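Local coordinates for protein DltD (Streptococcus thermophilus LMG 18311, PDB 7DXM) that probably serves as an O-acyltransferase of the dlt operon, taking part in the D-alanylation of lipoteichoic acid at the cell membrane, at residues Ala14-Asn19 and Ser196-Tyr201; Leu54-Leu59 and Pro69-Gln74. All blocks are in the same frame, centred on the assembly; numbering follows the deposited sequence.

Contact 1: Ala14-Asn19 and Ser196-Tyr201; sequences AVTLTN and SNNANY
Thr-16 meets the turn at Asn-197 and Asn-198 with its hydroxyl. The backbone N of Asn-198 donates to Thr-16 OG1 over 3.1 Å, and at 166° the bond is nearly straight. A chi1 of -79°, with OG1 anti to the carbonyl carbon, puts the hydroxyl where it meets Asn-198 N and leaves CG2 toward the amide group of Asn-198, 3.5 Å from its CG. The same hydroxyl is hydrogen-bonded to the backbone O of Arg-12, so two partners grip it, one from the end of helix 7-13 and one from the distant loop. Val-15 and Tyr-201 make the apolar, buried part: Val-15 CG2 packs 3.6 Å from Tyr-201 CB and reaches the edge of the ring near CD1, in its plane. Val-15 also leans on Phe-71 and Ala-57, which places this pair against the outer strand and first crossover helix of the SGNH-hydrolase-like alpha/beta core; the loop 14-19 follows helix 7-13, and the turn at 196-199 leads into helix 200-204. Asn-200 sets its CB 3.3 Å from Val-15 O. Its polar hold is slacker, for ND2 makes two weak hydrogen bonds, to Val-15 O at 3.4 Å and to Thr-16 O, the latter doubtful, since the position of that oxygen is less certain. The more solvent-accessible side runs through Thr-18, Asn-198, Asn-197 and exposed Ser-196. Here Thr-18 CG2 and the amide of Asn-198 reach toward each other tip to tip, and Ser-196 approaches with its backbone O, 4.0 Å from Thr-16 CG2.

Contact 2: Leu54-Leu59 and Pro69-Gln74; sequences LHPAVL and PYFIGQ
Phe-71 projects from its strand to the start of helix 56-62 and meets His-55, Pro-56 and Ala-57 with the far end of its ring. From CB the chain turns with chi1 -65°, which sets CG anti to the carbonyl carbon; CB, CG and both CD atoms make no close contact with the three, and contact begins at the CE atoms. CE1 comes within 4.1 Å of His-55 CE1. At the opposite edge, CE2 has Ala-57 CB at 3.9 Å, near the ring plane, and His-55 CE1 as a second neighbour. CZ, at the tip, lies 3.5 Å from His-55 CE1 and 4.1 Å from Pro-56 CB, which also sits at the ring edge. The two aromatic rings form an offset edge-to-face pair, the edge of His-55 toward the face of Phe-71, with planes at 66° and centroids 5.2 Å apart. Helix 56-62 is the crossover helix of the beta-alpha-beta unit that joins strands 39-43 and 68-72 of the parallel sheet, and His-55 is its N-cap. The imidazole is fixed at both nitrogens: ND1 accepts from Ala-57 N at 3.1 Å, with the donor close to the ring plane, and NE2 is hydrogen-bonded to Trp-48 O. Phe-51 stacks on the same imidazole, while Trp-48 and Tyr-42 meet the ring of Phe-71. Nearer the start of the strand, Pro-69 CG rests 4.2 Å from Pro-56 CB, proline against proline.

The centres of contacts 1 and 2 lie about 11 Å apart, on the same side of the chain's centre. In sequence, contact 2 is nested within contact 1: 14-19 comes first, then 54-59 and 69-74, and 196-201 last. The two join directly where Ala-14 O probably accepts from Phe-71 N, so the loop 14-19 borders strand 68-72, an outermost strand of the five-stranded parallel sheet. Contact 2 belongs to the core of the SGNH-like fold, since helix 56-62 and strand 68-72 are both parts of one beta-alpha-beta unit, whereas contact 1 brings the start of helix 200-204 against the loop at that sheet edge.

Contact 1: Ala14-Asn19 and Ser196-Tyr201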
ATOM      1  N   ALA A  14      -1.445  -0.709 -15.173  1.00 52.33           N
ATOM      2  CA  ALA A  14      -0.885   0.046 -14.067  1.00 45.57           C
ATOM      3  C   ALA A  14      -1.949   0.693 -13.209  1.00 43.74           C
ATOM      4  O   ALA A  14      -1.629   1.138 -12.106  1.00 47.12           O
ATOM      5  CB  ALA A  14       0.096   1.102 -14.586  1.00 44.14           C
ATOM      6  N   VAL A  15      -3.192   0.752 -13.676  1.00 41.44           N
ATOM      7  CA  VAL A  15      -4.239   1.426 -12.920  1.00 43.36           C
ATOM      8  C   VAL A  15      -5.501   0.584 -12.914  1.00 41.91           C
ATOM      9  O   VAL A  15      -6.595   1.121 -12.703  1.00 41.78           O
ATOM     10  CB  VAL A  15      -4.560   2.831 -13.481  1.00 46.59           C
ATOM     11  CG1 VAL A  15      -3.494   3.887 -13.082  1.00 39.85           C
ATOM     12  CG2 VAL A  15      -4.716   2.755 -14.957  1.00 47.20           C
ATOM     13  N   THR A  16      -5.378  -0.726 -13.155  1.00 39.60           N
ATOM     14  CA  THR A  16      -6.577  -1.559 -13.163  1.00 43.96           C
ATOM     15  C   THR A  16      -7.127  -1.725 -11.752  1.00 45.21           C
ATOM     16  O   THR A  16      -8.328  -1.534 -11.520  1.00 50.26           O
ATOM     17  CB  THR A  16      -6.285  -2.904 -13.825  1.00 48.49           C
ATOM     18  OG1 THR A  16      -6.300  -2.733 -15.249  1.00 48.10           O
ATOM     19  CG2 THR A  16      -7.317  -3.936 -13.455  1.00 42.83           C
ATOM     20  N   LEU A  17      -6.264  -2.043 -10.789  1.00 42.22           N
ATOM     21  CA  LEU A  17      -6.622  -1.970  -9.366  1.00 44.92           C
ATOM     22  C   LEU A  17      -7.745  -2.953  -9.012  1.00 45.98           C
ATOM     23  O   LEU A  17      -8.728  -2.613  -8.350  1.00 47.45           O
ATOM     24  CB  LEU A  17      -6.985  -0.531  -8.978  1.00 36.80           C
ATOM     25  CG  LEU A  17      -5.735   0.333  -9.111  1.00 39.10           C
ATOM     26  CD1 LEU A  17      -6.029   1.809  -9.091  1.00 37.08           C
ATOM     27  CD2 LEU A  17      -4.755  -0.016  -8.022  1.00 46.40           C
ATOM     28  N   THR A  18      -7.594  -4.187  -9.471  1.00 45.50           N
ATOM     29  CA  THR A  18      -8.485  -5.280  -9.108  1.00 47.44           C
ATOM     30  C   THR A  18      -7.694  -6.325  -8.337  1.00 46.42           C
ATOM     31  O   THR A  18      -6.487  -6.486  -8.549  1.00 44.22           O
ATOM     32  CB  THR A  18      -9.124  -5.951 -10.338  1.00 45.91           C
ATOM     33  OG1 THR A  18      -8.116  -6.647 -11.112  1.00 42.21           O
ATOM     34  CG2 THR A  18      -9.821  -4.884 -11.199  1.00 43.47           C
ATOM     35  N   ASN A  19      -8.393  -7.041  -7.456  1.00 41.86           N
ATOM     36  CA  ASN A  19      -7.726  -8.065  -6.670  1.00 37.98           C
ATOM     37  C   ASN A  19      -6.966  -9.011  -7.574  1.00 44.96           C
ATOM     38  O   ASN A  19      -5.787  -9.309  -7.342  1.00 46.14           O
ATOM     39  CB  ASN A  19      -8.739  -8.832  -5.844  1.00 37.54           C
ATOM     40  CG  ASN A  19      -9.440  -7.956  -4.848  1.00 48.78           C
ATOM     41  OD1 ASN A  19      -9.014  -6.820  -4.592  1.00 56.35           O
ATOM     42  ND2 ASN A  19     -10.535  -8.462  -4.282  1.00 53.49           N
ATOM     43  N   SER A 196      -7.382  -9.331 -16.575  1.00 56.10           N
ATOM     44  CA  SER A 196      -7.408  -8.486 -17.759  1.00 57.03           C
ATOM     45  C   SER A 196      -7.593  -7.020 -17.362  1.00 56.06           C
ATOM     46  O   SER A 196      -8.130  -6.704 -16.291  1.00 53.39           O
ATOM     47  CB  SER A 196      -8.525  -8.931 -18.712  1.00 50.24           C
ATOM     48  OG  SER A 196      -9.795  -8.482 -18.263  1.00 55.95           O
ATOM     49  N   ASN A 197      -7.144  -6.124 -18.250  1.00 52.35           N
ATOM     50  CA  ASN A 197      -7.186  -4.687 -17.985  1.00 49.88           C
ATOM     51  C   ASN A 197      -8.618  -4.175 -17.830  1.00 51.06           C
ATOM     52  O   ASN A 197      -9.562  -4.707 -18.413  1.00 57.12           O
ATOM     53  CB  ASN A 197      -6.497  -3.908 -19.106  1.00 49.80           C
ATOM     54  CG  ASN A 197      -4.998  -4.125 -19.131  1.00 53.12           C
ATOM     55  OD1 ASN A 197      -4.407  -4.569 -18.141  1.00 61.55           O
ATOM     56  ND2 ASN A 197      -4.367  -3.803 -20.261  1.00 46.80           N
ATOM     57  N   ASN A 198      -8.760  -3.133 -17.015  1.00 52.60           N
ATOM     58  CA  ASN A 198      -9.981  -2.369 -16.801  1.00 43.97           C
ATOM     59  C   ASN A 198     -10.157  -1.329 -17.894  1.00 51.88           C
ATOM     60  O   ASN A 198      -9.278  -1.117 -18.740  1.00 50.10           O
ATOM     61  CB  ASN A 198      -9.911  -1.607 -15.486  1.00 44.75           C
ATOM     62  CG  ASN A 198     -10.353  -2.408 -14.338  1.00 50.94           C
ATOM     63  OD1 ASN A 198     -11.183  -3.301 -14.476  1.00 62.31           O
ATOM     64  ND2 ASN A 198      -9.830  -2.089 -13.169  1.00 48.54           N
ATOM     65  N   ALA A 199     -11.293  -0.625 -17.832  1.00 56.00           N
ATOM     66  CA  ALA A 199     -11.446   0.665 -18.500  1.00 58.28           C
ATOM     67  C   ALA A 199     -10.968   1.816 -17.616  1.00 56.36           C
ATOM     68  O   ALA A 199     -11.087   2.987 -18.007  1.00 56.82           O
ATOM     69  CB  ALA A 199     -12.902   0.890 -18.935  1.00 50.79           C
ATOM     70  N   ASN A 200     -10.396   1.496 -16.452  1.00 49.45           N
ATOM     71  CA  ASN A 200      -9.989   2.531 -15.517  1.00 50.10           C
ATOM     72  C   ASN A 200      -9.050   3.551 -16.161  1.00 52.31           C
ATOM     73  O   ASN A 200      -9.247   4.759 -15.998  1.00 51.21           O
ATOM     74  CB  ASN A 200      -9.357   1.889 -14.295  1.00 51.50           C
ATOM     75  CG  ASN A 200     -10.366   1.599 -13.239  1.00 49.06           C
ATOM     76  OD1 ASN A 200     -11.536   1.958 -13.388  1.00 54.43           O
ATOM     77  ND2 ASN A 200      -9.936   0.956 -12.160  1.00 45.83           N
ATOM     78  N   TYR A 201      -8.040   3.101 -16.911  1.00 50.39           N
ATOM     79  CA  TYR A 201      -7.157   4.073 -17.563  1.00 51.20           C
ATOM     80  C   TYR A 201      -7.891   4.903 -18.604  1.00 53.69           C
ATOM     81  O   TYR A 201      -7.712   6.121 -18.674  1.00 52.52           O
ATOM     82  CB  TYR A 201      -5.998   3.366 -18.239  1.00 57.60           C
ATOM     83  CG  TYR A 201      -4.962   4.298 -18.806  1.00 55.71           C
ATOM     84  CD1 TYR A 201      -3.977   4.842 -17.983  1.00 50.09           C
ATOM     85  CD2 TYR A 201      -4.950   4.623 -20.156  1.00 54.92           C
ATOM     86  CE1 TYR A 201      -3.013   5.673 -18.481  1.00 54.23           C
ATOM     87  CE2 TYR A 201      -3.985   5.468 -20.662  1.00 56.57           C
ATOM     88  CZ  TYR A 201      -3.018   5.989 -19.816  1.00 59.22           C
ATOM     89  OH  TYR A 201      -2.049   6.838 -20.293  1.00 65.95           O
TER

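Contact 2: Leu54-Leu59 and Pro69-Gln74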
ATOM      1  N   LEU A  54      -5.809  15.394 -10.561  1.00 47.55           N
ATOM      2  CA  LEU A  54      -4.478  15.512  -9.959  1.00 48.97           C
ATOM      3  C   LEU A  54      -3.857  14.182  -9.513  1.00 49.25           C
ATOM      4  O   LEU A  54      -2.723  14.180  -9.005  1.00 44.28           O
ATOM      5  CB  LEU A  54      -4.537  16.472  -8.761  1.00 51.35           C
ATOM      6  CG  LEU A  54      -5.079  17.900  -8.939  1.00 48.49           C
ATOM      7  CD1 LEU A  54      -4.475  18.595 -10.136  1.00 48.38           C
ATOM      8  CD2 LEU A  54      -6.590  17.921  -9.033  1.00 52.80           C
ATOM      9  N   HIS A  55      -4.585  13.072  -9.641  1.00 48.81           N
ATOM     10  CA  HIS A  55      -4.080  11.738  -9.350  1.00 44.52           C
ATOM     11  C   HIS A  55      -2.696  11.524  -9.978  1.00 45.31           C
ATOM     12  O   HIS A  55      -2.439  12.019 -11.084  1.00 46.20           O
ATOM     13  CB  HIS A  55      -5.095  10.737  -9.905  1.00 49.58           C
ATOM     14  CG  HIS A  55      -4.927   9.333  -9.418  1.00 48.04           C
ATOM     15  ND1 HIS A  55      -3.976   8.474  -9.929  1.00 43.24           N
ATOM     16  CD2 HIS A  55      -5.621   8.628  -8.494  1.00 44.17           C
ATOM     17  CE1 HIS A  55      -4.078   7.306  -9.322  1.00 44.72           C
ATOM     18  NE2 HIS A  55      -5.068   7.372  -8.449  1.00 45.14           N
ATOM     19  N   PRO A  56      -1.781  10.796  -9.312  1.00 41.54           N
ATOM     20  CA  PRO A  56      -0.433  10.616  -9.875  1.00 35.08           C
ATOM     21  C   PRO A  56      -0.426  10.007 -11.254  1.00 42.96           C
ATOM     22  O   PRO A  56       0.458  10.333 -12.063  1.00 41.60           O
ATOM     23  CB  PRO A  56       0.248   9.675  -8.873  1.00 38.69           C
ATOM     24  CG  PRO A  56      -0.496   9.831  -7.629  1.00 39.33           C
ATOM     25  CD  PRO A  56      -1.915  10.091  -8.027  1.00 46.52           C
ATOM     26  N   ALA A  57      -1.363   9.092 -11.537  1.00 47.32           N
ATOM     27  CA  ALA A  57      -1.426   8.503 -12.867  1.00 46.45           C
ATOM     28  C   ALA A  57      -1.558   9.600 -13.909  1.00 46.57           C
ATOM     29  O   ALA A  57      -0.758   9.690 -14.858  1.00 45.60           O
ATOM     30  CB  ALA A  57      -2.596   7.535 -12.953  1.00 43.48           C
ATOM     31  N   VAL A  58      -2.535  10.486 -13.686  1.00 42.19           N
ATOM     32  CA  VAL A  58      -2.817  11.566 -14.620  1.00 44.35           C
ATOM     33  C   VAL A  58      -1.593  12.444 -14.794  1.00 47.68           C
ATOM     34  O   VAL A  58      -1.197  12.769 -15.920  1.00 51.43           O
ATOM     35  CB  VAL A  58      -4.025  12.382 -14.138  1.00 45.84           C
ATOM     36  CG1 VAL A  58      -4.414  13.374 -15.198  1.00 43.89           C
ATOM     37  CG2 VAL A  58      -5.182  11.461 -13.811  1.00 48.42           C
ATOM     38  N   LEU A  59      -0.976  12.839 -13.676  1.00 45.61           N
ATOM     39  CA  LEU A  59       0.162  13.750 -13.736  1.00 42.78           C
ATOM     40  C   LEU A  59       1.315  13.134 -14.520  1.00 38.89           C
ATOM     41  O   LEU A  59       1.826  13.741 -15.460  1.00 45.94           O
ATOM     42  CB  LEU A  59       0.593  14.165 -12.320  1.00 38.70           C
ATOM     43  CG  LEU A  59      -0.325  15.099 -11.504  1.00 37.04           C
ATOM     44  CD1 LEU A  59       0.393  15.702 -10.283  1.00 33.54           C
ATOM     45  CD2 LEU A  59      -0.930  16.223 -12.349  1.00 38.69           C
ATOM     46  N   PRO A  69       3.474   5.482 -12.585  1.00 45.00           N
ATOM     47  CA  PRO A  69       3.138   4.675 -11.404  1.00 44.19           C
ATOM     48  C   PRO A  69       2.356   3.434 -11.808  1.00 45.42           C
ATOM     49  O   PRO A  69       1.423   3.503 -12.615  1.00 43.65           O
ATOM     50  CB  PRO A  69       2.295   5.617 -10.537  1.00 38.41           C
ATOM     51  CG  PRO A  69       2.096   6.854 -11.332  1.00 38.32           C
ATOM     52  CD  PRO A  69       2.651   6.697 -12.688  1.00 37.45           C
ATOM     53  N   TYR A  70       2.789   2.293 -11.277  1.00 42.66           N
ATOM     54  CA  TYR A  70       2.066   1.034 -11.359  1.00 40.12           C
ATOM     55  C   TYR A  70       1.489   0.785  -9.972  1.00 42.02           C
ATOM     56  O   TYR A  70       2.243   0.644  -8.995  1.00 40.71           O
ATOM     57  CB  TYR A  70       2.991  -0.105 -11.794  1.00 40.93           C
ATOM     58  CG  TYR A  70       2.250  -1.397 -12.035  1.00 41.83           C
ATOM     59  CD1 TYR A  70       1.926  -2.242 -10.987  1.00 43.15           C
ATOM     60  CD2 TYR A  70       1.815  -1.731 -13.298  1.00 42.82           C
ATOM     61  CE1 TYR A  70       1.218  -3.393 -11.199  1.00 48.56           C
ATOM     62  CE2 TYR A  70       1.097  -2.873 -13.529  1.00 49.54           C
ATOM     63  CZ  TYR A  70       0.802  -3.714 -12.477  1.00 52.42           C
ATOM     64  OH  TYR A  70       0.094  -4.887 -12.705  1.00 50.03           O
ATOM     65  N   PHE A  71       0.169   0.729  -9.874  1.00 39.17           N
ATOM     66  CA  PHE A  71      -0.460   0.696  -8.560  1.00 43.53           C
ATOM     67  C   PHE A  71      -0.731  -0.727  -8.088  1.00 40.25           C
ATOM     68  O   PHE A  71      -1.140  -1.597  -8.856  1.00 42.35           O
ATOM     69  CB  PHE A  71      -1.738   1.524  -8.571  1.00 38.29           C
ATOM     70  CG  PHE A  71      -1.486   2.999  -8.794  1.00 45.13           C
ATOM     71  CD1 PHE A  71      -1.075   3.819  -7.750  1.00 42.72           C
ATOM     72  CD2 PHE A  71      -1.626   3.568 -10.060  1.00 43.28           C
ATOM     73  CE1 PHE A  71      -0.847   5.183  -7.950  1.00 37.99           C
ATOM     74  CE2 PHE A  71      -1.394   4.929 -10.266  1.00 41.94           C
ATOM     75  CZ  PHE A  71      -1.007   5.734  -9.204  1.00 43.51           C
ATOM     76  N   ILE A  72      -0.468  -0.961  -6.808  1.00 38.24           N
ATOM     77  CA  ILE A  72      -0.512  -2.286  -6.216  1.00 37.97           C
ATOM     78  C   ILE A  72      -1.200  -2.153  -4.858  1.00 40.93           C
ATOM     79  O   ILE A  72      -0.614  -1.618  -3.905  1.00 42.26           O
ATOM     80  CB  ILE A  72       0.892  -2.880  -6.066  1.00 37.63           C
ATOM     81  CG1 ILE A  72       1.575  -2.946  -7.441  1.00 32.90           C
ATOM     82  CG2 ILE A  72       0.818  -4.216  -5.394  1.00 34.27           C
ATOM     83  CD1 ILE A  72       2.977  -3.434  -7.394  1.00 32.53           C
ATOM     84  N   GLY A  73      -2.446  -2.614  -4.775  1.00 42.02           N
ATOM     85  CA  GLY A  73      -3.246  -2.436  -3.583  1.00 39.93           C
ATOM     86  C   GLY A  73      -4.722  -2.266  -3.864  1.00 39.24           C
ATOM     87  O   GLY A  73      -5.142  -2.001  -4.988  1.00 46.93           O
ATOM     88  N   GLN A  74      -5.501  -2.391  -2.808  1.00 36.64           N
ATOM     89  CA  GLN A  74      -6.955  -2.431  -2.817  1.00 42.26           C
ATOM     90  C   GLN A  74      -7.375  -2.546  -1.359  1.00 50.46           C
ATOM     91  O   GLN A  74      -6.564  -2.889  -0.486  1.00 48.70           O
ATOM     92  CB  GLN A  74      -7.517  -3.604  -3.621  1.00 40.15           C
ATOM     93  CG  GLN A  74      -9.013  -3.592  -3.747  1.00 41.07           C
ATOM     94  CD  GLN A  74      -9.415  -2.686  -4.862  1.00 52.31           C
ATOM     95  OE1 GLN A  74     -10.352  -1.885  -4.743  1.00 55.79           O
ATOM     96  NE2 GLN A  74      -8.695  -2.800  -5.986  1.00 49.59           N
TER